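Long-range contacts in alkaline serine protease (Pseudoalteromonas sp., PDB 1Y9Z), which probably cleaves peptide bonds as a cold-adapted serine protease of the subtilisin family, built from a subtilisin-like alpha/beta domain with an inserted beta-barrel domain: residues Ala13-Asp18 with Asn420-Lys425; Thr4-Thr9 with Glu203-Thr208. One frame throughout, in Å; residues are numbered along the deposited sequence.

In a protease whose chain ends fold back on the alpha/beta domain, one N-terminal region can meet two distant partners in different ways. Contact 1 lies toward the surface, its centre about 19 Å from the centre of the chain, where the loop after helix 6-10 packs on the C-terminal helix 421-430 mainly through aliphatic groups. Contact 2 is buried, its centre about 6 Å from the centre of the chain, and joins the start of helix 6-10 to strand 205-208 with apolar packing and a tryptophan-to-carbonyl hydrogen bond. Their centres lie 16 Å apart, yet the two are continuous: CG2 of Thr14 rests 3.8 Å from the backbone O of Gln8. Helix 368-385 touches both.

Contact 1 (Ala13-Asp18 with Asn420-Lys425); sequences ATVLSD and NAVAAK
Leu16, in the loop between helix 6-10 and strand 25-30, packs against the N-terminal end of helix 421-430, joining the N- and C-terminal regions of the subtilisin-like alpha/beta domain. From CB, which points toward the helix, its CG lies anti to the carbonyl carbon (chi1 -65°), and the branch then divides the work. Leu16 CD1 rests 3.8 Å from CB of Ala421 and nearly as close to that residue's carbonyl oxygen. Leu16 CD2 meets the aliphatic part of Lys425, 3.5 Å from Lys425 CD, the two side chains sliding past each other in opposite directions. The lysine chain stays extended through chi3 and bends only at chi4 (-61°), beyond the carbons that touch leucine; its NZ forms a salt bridge with Asp429. Tyr385 of helix 368-385 touches both Leu16 and Lys425, adding an aromatic neighbour to this aliphatic pair. At the helix start Asn420 is the N-cap: its OD1 accepts from Ala423 N at 2.9 Å, the donor standing above the carbonyl plane. On the solvent-exposed side, Val15 and Val422 cross at about a right angle, CG2 to CG2 at 3.2 Å, tighter than usual van der Waals contact.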
ATOM      1  N   ALA A  13      -6.562  -7.323  11.313  1.00 25.99           N
ATOM      2  CA  ALA A  13      -5.981  -8.635  11.051  1.00 26.56           C
ATOM      3  C   ALA A  13      -5.041  -9.048  12.181  1.00 26.74           C
ATOM      4  O   ALA A  13      -4.781 -10.234  12.385  1.00 26.45           O
ATOM      5  CB  ALA A  13      -5.228  -8.616   9.727  1.00 28.06           C
ATOM      6  N   THR A  14      -4.540  -8.061  12.916  1.00 25.74           N
ATOM      7  CA  THR A  14      -3.620  -8.315  14.016  1.00 25.15           C
ATOM      8  C   THR A  14      -4.298  -8.967  15.218  1.00 24.49           C
ATOM      9  O   THR A  14      -3.633  -9.593  16.043  1.00 23.74           O
ATOM     10  CB  THR A  14      -2.943  -7.012  14.482  1.00 24.88           C
ATOM     11  OG1 THR A  14      -3.938  -6.096  14.957  1.00 26.46           O
ATOM     12  CG2 THR A  14      -2.179  -6.370  13.334  1.00 26.13           C
ATOM     13  N   VAL A  15      -5.616  -8.825  15.315  1.00 23.07           N
ATOM     14  CA  VAL A  15      -6.367  -9.402  16.426  1.00 23.59           C
ATOM     15  C   VAL A  15      -6.803 -10.844  16.178  1.00 21.94           C
ATOM     16  O   VAL A  15      -7.110 -11.576  17.119  1.00 23.14           O
ATOM     17  CB  VAL A  15      -7.611  -8.557  16.750  1.00 24.98           C
ATOM     18  CG1 VAL A  15      -7.187  -7.205  17.304  1.00 26.99           C
ATOM     19  CG2 VAL A  15      -8.451  -8.378  15.503  1.00 27.42           C
ATOM     20  N   LEU A  16      -6.843 -11.250  14.914  1.00 19.47           N
ATOM     21  CA  LEU A  16      -7.224 -12.616  14.571  1.00 17.76           C
ATOM     22  C   LEU A  16      -5.958 -13.462  14.482  1.00 16.22           C
ATOM     23  O   LEU A  16      -4.855 -12.953  14.666  1.00 16.21           O
ATOM     24  CB  LEU A  16      -7.966 -12.647  13.231  1.00 17.40           C
ATOM     25  CG  LEU A  16      -9.321 -11.936  13.171  1.00 17.22           C
ATOM     26  CD1 LEU A  16      -9.909 -12.088  11.774  1.00 16.94           C
ATOM     27  CD2 LEU A  16     -10.261 -12.526  14.213  1.00 18.17           C
ATOM     28  N   SER A  17      -6.122 -14.751  14.203  1.00 14.85           N
ATOM     29  CA  SER A  17      -4.986 -15.661  14.089  1.00 14.27           C
ATOM     30  C   SER A  17      -5.052 -16.452  12.792  1.00 13.23           C
ATOM     31  O   SER A  17      -6.108 -16.967  12.429  1.00 13.85           O
ATOM     32  CB  SER A  17      -4.966 -16.636  15.267  1.00 14.97           C
ATOM     33  OG  SER A  17      -4.021 -17.668  15.044  1.00 16.34           O
ATOM     34  N   ASP A  18      -3.920 -16.554  12.101  1.00 11.50           N
ATOM     35  CA  ASP A  18      -3.861 -17.289  10.843  1.00 11.62           C
ATOM     36  C   ASP A  18      -3.477 -18.752  11.050  1.00 11.48           C
ATOM     37  O   ASP A  18      -3.020 -19.413  10.123  1.00 11.21           O
ATOM     38  CB  ASP A  18      -2.858 -16.627   9.885  1.00 12.12           C
ATOM     39  CG  ASP A  18      -1.417 -16.741  10.362  1.00 13.35           C
ATOM     40  OD1 ASP A  18      -1.179 -17.314  11.445  1.00 12.80           O
ATOM     41  OD2 ASP A  18      -0.514 -16.253   9.646  1.00 12.35           O
ATOM     42  N   ASN A 420     -13.313  -5.195   7.122  1.00 12.21           N
ATOM     43  CA  ASN A 420     -13.229  -5.446   8.560  1.00 13.50           C
ATOM     44  C   ASN A 420     -13.143  -6.948   8.809  1.00 13.21           C
ATOM     45  O   ASN A 420     -14.156  -7.646   8.787  1.00 13.05           O
ATOM     46  CB  ASN A 420     -14.473  -4.875   9.250  1.00 14.54           C
ATOM     47  CG  ASN A 420     -14.368  -4.895  10.761  1.00 15.30           C
ATOM     48  OD1 ASN A 420     -13.912  -5.872  11.349  1.00 16.45           O
ATOM     49  ND2 ASN A 420     -14.805  -3.814  11.398  1.00 16.79           N
ATOM     50  N   ALA A 421     -11.932  -7.434   9.060  1.00 13.90           N
ATOM     51  CA  ALA A 421     -11.702  -8.856   9.291  1.00 14.26           C
ATOM     52  C   ALA A 421     -12.489  -9.435  10.461  1.00 14.58           C
ATOM     53  O   ALA A 421     -13.114 -10.486  10.335  1.00 15.15           O
ATOM     54  CB  ALA A 421     -10.213  -9.112   9.491  1.00 14.06           C
ATOM     55  N   VAL A 422     -12.451  -8.748  11.599  1.00 15.25           N
ATOM     56  CA  VAL A 422     -13.150  -9.208  12.794  1.00 16.69           C
ATOM     57  C   VAL A 422     -14.649  -9.364  12.559  1.00 16.62           C
ATOM     58  O   VAL A 422     -15.230 -10.401  12.876  1.00 16.37           O
ATOM     59  CB  VAL A 422     -12.927  -8.238  13.974  1.00 17.13           C
ATOM     60  CG1 VAL A 422     -13.668  -8.737  15.211  1.00 19.18           C
ATOM     61  CG2 VAL A 422     -11.443  -8.114  14.264  1.00 18.67           C
ATOM     62  N   ALA A 423     -15.270  -8.331  12.000  1.00 16.00           N
ATOM     63  CA  ALA A 423     -16.703  -8.358  11.730  1.00 15.69           C
ATOM     64  C   ALA A 423     -17.069  -9.419  10.696  1.00 15.84           C
ATOM     65  O   ALA A 423     -18.095 -10.087  10.817  1.00 16.08           O
ATOM     66  CB  ALA A 423     -17.170  -6.984  11.264  1.00 16.22           C
ATOM     67  N   ALA A 424     -16.231  -9.572   9.676  1.00 15.64           N
ATOM     68  CA  ALA A 424     -16.482 -10.564   8.636  1.00 16.18           C
ATOM     69  C   ALA A 424     -16.460 -11.968   9.233  1.00 16.96           C
ATOM     70  O   ALA A 424     -17.288 -12.812   8.891  1.00 16.16           O
ATOM     71  CB  ALA A 424     -15.436 -10.442   7.535  1.00 16.26           C
ATOM     72  N   LYS A 425     -15.506 -12.214  10.126  1.00 16.70           N
ATOM     73  CA  LYS A 425     -15.392 -13.513  10.775  1.00 18.32           C
ATOM     74  C   LYS A 425     -16.630 -13.797  11.617  1.00 18.11           C
ATOM     75  O   LYS A 425     -17.204 -14.882  11.546  1.00 18.67           O
ATOM     76  CB  LYS A 425     -14.153 -13.556  11.670  1.00 19.31           C
ATOM     77  CG  LYS A 425     -14.085 -14.793  12.560  1.00 22.09           C
ATOM     78  CD  LYS A 425     -12.961 -14.685  13.577  1.00 23.37           C
ATOM     79  CE  LYS A 425     -12.989 -15.849  14.556  1.00 25.26           C
ATOM     80  NZ  LYS A 425     -14.257 -15.909  15.335  1.00 26.41           N
TER

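Contact 2 (Thr4-Thr9 with Glu203-Thr208); sequences TPWGQT and EAILST
The indole of Trp6 meets the 203-208 segment mainly through its edge, where two successive carbonyl oxygens lie near the ring plane. Trp6 NE1 donates to Ala204 O at 3.1 Å, with an N-H...O angle of 148°; the acceptor is 14° out of the indole plane, while the nitrogen stands above the plane of the carbonyl. Beside it, Glu203 O lies in the ring plane, 3.3 Å from Trp6 CZ2. CD1 of Ile205 approaches the same part of the ring obliquely, 3.6 Å from Trp6 CZ2, with the two side chains crossing at about a right angle. Beyond the segment, Phe10 packs edge-to-face with this indole. The first torsion of Trp6 (chi1 72°) sets CG between the backbone N and the carbonyl carbon, and the ring reaches the strand although its CB does not point there. Replacing Trp6 with an alanine would probably leave Ala204 O without its indole donor and open a gap beside CD1 of Ile205.

Pro5, at the N-cap position, makes the second part of the interface. Pro5 CB lies 3.9 Å from Leu206 O, and its CG is almost as near that oxygen. CB of Pro5 and CB of Leu206 face each other at 4.5 Å, a looser apolar pairing. On the strand side, backbone bonds from Ile205 to Tyr365 and from Ser207 to Glu363 join 205-208 to its antiparallel partner, strand 362-365. Ile205 also touches Met370 and His374 of helix 368-385, which begins in the phenylmethanesulfonic acid pocket with Thr368 and Ser369. The contact thus docks the N-terminal helix onto a two-stranded antiparallel ribbon in a subtilisin-like alpha/beta domain, with the side chain of Ile205 about 11 Å from the bound phenylmethanesulfonic acid.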
ATOM      1  N   THR A   4       4.451  -2.698  12.648  1.00 13.05           N
ATOM      2  CA  THR A   4       3.153  -3.103  12.133  1.00 13.35           C
ATOM      3  C   THR A   4       2.597  -1.893  11.385  1.00 13.14           C
ATOM      4  O   THR A   4       2.141  -0.929  12.006  1.00 12.79           O
ATOM      5  CB  THR A   4       2.176  -3.484  13.268  1.00 13.37           C
ATOM      6  OG1 THR A   4       2.680  -4.625  13.974  1.00 13.70           O
ATOM      7  CG2 THR A   4       0.806  -3.820  12.702  1.00 12.83           C
ATOM      8  N   PRO A   5       2.644  -1.916  10.042  1.00 12.38           N
ATOM      9  CA  PRO A   5       2.125  -0.786   9.261  1.00 12.81           C
ATOM     10  C   PRO A   5       0.668  -0.503   9.611  1.00 11.26           C
ATOM     11  O   PRO A   5      -0.089  -1.426   9.917  1.00 12.22           O
ATOM     12  CB  PRO A   5       2.318  -1.244   7.815  1.00 13.83           C
ATOM     13  CG  PRO A   5       2.257  -2.740   7.915  1.00 19.25           C
ATOM     14  CD  PRO A   5       3.063  -3.017   9.160  1.00 14.45           C
ATOM     15  N   TRP A   6       0.282   0.770   9.564  1.00 11.45           N
ATOM     16  CA  TRP A   6      -1.079   1.165   9.920  1.00 10.83           C
ATOM     17  C   TRP A   6      -2.171   0.356   9.233  1.00 11.47           C
ATOM     18  O   TRP A   6      -3.185   0.037   9.849  1.00 12.07           O
ATOM     19  CB  TRP A   6      -1.308   2.661   9.655  1.00 11.00           C
ATOM     20  CG  TRP A   6      -1.398   3.055   8.203  1.00 10.37           C
ATOM     21  CD1 TRP A   6      -0.373   3.448   7.389  1.00 10.49           C
ATOM     22  CD2 TRP A   6      -2.588   3.108   7.405  1.00 11.16           C
ATOM     23  NE1 TRP A   6      -0.852   3.747   6.133  1.00 11.72           N
ATOM     24  CE2 TRP A   6      -2.207   3.546   6.116  1.00 10.84           C
ATOM     25  CE3 TRP A   6      -3.939   2.828   7.653  1.00 10.20           C
ATOM     26  CZ2 TRP A   6      -3.132   3.712   5.075  1.00 11.39           C
ATOM     27  CZ3 TRP A   6      -4.861   2.994   6.617  1.00 11.37           C
ATOM     28  CH2 TRP A   6      -4.448   3.432   5.345  1.00 11.25           C
ATOM     29  N   GLY A   7      -1.964   0.016   7.966  1.00 12.05           N
ATOM     30  CA  GLY A   7      -2.963  -0.746   7.241  1.00 11.81           C
ATOM     31  C   GLY A   7      -3.294  -2.074   7.894  1.00 11.19           C
ATOM     32  O   GLY A   7      -4.451  -2.503   7.907  1.00 11.13           O
ATOM     33  N   GLN A   8      -2.277  -2.737   8.439  1.00 11.25           N
ATOM     34  CA  GLN A   8      -2.476  -4.026   9.092  1.00 12.14           C
ATOM     35  C   GLN A   8      -3.392  -3.906  10.302  1.00 12.15           C
ATOM     36  O   GLN A   8      -4.215  -4.781  10.559  1.00 12.82           O
ATOM     37  CB  GLN A   8      -1.134  -4.610   9.540  1.00 12.11           C
ATOM     38  CG  GLN A   8      -0.177  -4.959   8.408  1.00 11.39           C
ATOM     39  CD  GLN A   8      -0.764  -5.948   7.424  1.00 12.47           C
ATOM     40  OE1 GLN A   8      -1.468  -6.882   7.811  1.00 14.06           O
ATOM     41  NE2 GLN A   8      -0.460  -5.760   6.142  1.00 11.72           N
ATOM     42  N   THR A   9      -3.238  -2.816  11.045  1.00 13.31           N
ATOM     43  CA  THR A   9      -4.051  -2.588  12.230  1.00 15.24           C
ATOM     44  C   THR A   9      -5.474  -2.163  11.879  1.00 16.13           C
ATOM     45  O   THR A   9      -6.432  -2.604  12.517  1.00 17.51           O
ATOM     46  CB  THR A   9      -3.418  -1.513  13.135  1.00 14.76           C
ATOM     47  OG1 THR A   9      -2.088  -1.912  13.490  1.00 17.58           O
ATOM     48  CG2 THR A   9      -4.238  -1.336  14.407  1.00 17.41           C
ATOM     49  N   GLU A 203      -2.595   4.358   0.764  1.00  9.47           N
ATOM     50  CA  GLU A 203      -1.733   5.538   0.709  1.00  9.76           C
ATOM     51  C   GLU A 203      -0.666   5.362   1.781  1.00 10.04           C
ATOM     52  O   GLU A 203      -0.981   5.067   2.933  1.00 11.26           O
ATOM     53  CB  GLU A 203      -2.535   6.817   0.978  1.00  9.65           C
ATOM     54  CG  GLU A 203      -1.705   8.107   1.074  1.00 10.49           C
ATOM     55  CD  GLU A 203      -1.027   8.515  -0.231  1.00 10.86           C
ATOM     56  OE1 GLU A 203      -1.495   8.114  -1.319  1.00 11.95           O
ATOM     57  OE2 GLU A 203      -0.028   9.264  -0.174  1.00 10.76           O
ATOM     58  N   ALA A 204       0.594   5.525   1.389  1.00 10.62           N
ATOM     59  CA  ALA A 204       1.715   5.386   2.317  1.00 10.21           C
ATOM     60  C   ALA A 204       1.705   4.008   2.972  1.00 10.26           C
ATOM     61  O   ALA A 204       1.605   3.887   4.196  1.00 11.34           O
ATOM     62  CB  ALA A 204       1.652   6.480   3.387  1.00 10.50           C
ATOM     63  N   ILE A 205       1.808   2.973   2.143  1.00 10.11           N
ATOM     64  CA  ILE A 205       1.809   1.596   2.622  1.00  8.92           C
ATOM     65  C   ILE A 205       3.231   1.036   2.653  1.00  9.31           C
ATOM     66  O   ILE A 205       3.863   0.852   1.612  1.00  8.70           O
ATOM     67  CB  ILE A 205       0.931   0.690   1.716  1.00  8.26           C
ATOM     68  CG1 ILE A 205      -0.495   1.257   1.630  1.00  9.91           C
ATOM     69  CG2 ILE A 205       0.920  -0.735   2.252  1.00  8.92           C
ATOM     70  CD1 ILE A 205      -1.165   1.498   2.975  1.00  8.90           C
ATOM     71  N   LEU A 206       3.730   0.775   3.856  1.00  8.71           N
ATOM     72  CA  LEU A 206       5.068   0.227   4.027  1.00  9.48           C
ATOM     73  C   LEU A 206       5.038  -1.287   3.862  1.00  8.86           C
ATOM     74  O   LEU A 206       4.193  -1.966   4.447  1.00  9.04           O
ATOM     75  CB  LEU A 206       5.602   0.571   5.419  1.00  9.63           C
ATOM     76  CG  LEU A 206       6.972  -0.003   5.796  1.00 10.06           C
ATOM     77  CD1 LEU A 206       8.049   0.605   4.905  1.00 10.52           C
ATOM     78  CD2 LEU A 206       7.257   0.292   7.264  1.00 11.28           C
ATOM     79  N   SER A 207       5.952  -1.818   3.058  1.00  8.48           N
ATOM     80  CA  SER A 207       6.026  -3.257   2.864  1.00  7.73           C
ATOM     81  C   SER A 207       7.399  -3.658   2.346  1.00  8.04           C
ATOM     82  O   SER A 207       8.280  -2.818   2.156  1.00  8.61           O
ATOM     83  CB  SER A 207       4.946  -3.736   1.883  1.00  8.13           C
ATOM     84  OG  SER A 207       4.877  -5.156   1.851  1.00  8.24           O
ATOM     85  N   THR A 208       7.565  -4.956   2.136  1.00  8.52           N
ATOM     86  CA  THR A 208       8.798  -5.530   1.622  1.00  9.11           C
ATOM     87  C   THR A 208       8.996  -5.197   0.145  1.00  9.35           C
ATOM     88  O   THR A 208       8.033  -5.103  -0.616  1.00  9.52           O
ATOM     89  CB  THR A 208       8.755  -7.061   1.731  1.00  8.62           C
ATOM     90  OG1 THR A 208       7.522  -7.530   1.168  1.00  8.63           O
ATOM     91  CG2 THR A 208       8.834  -7.509   3.181  1.00  9.83           C
TER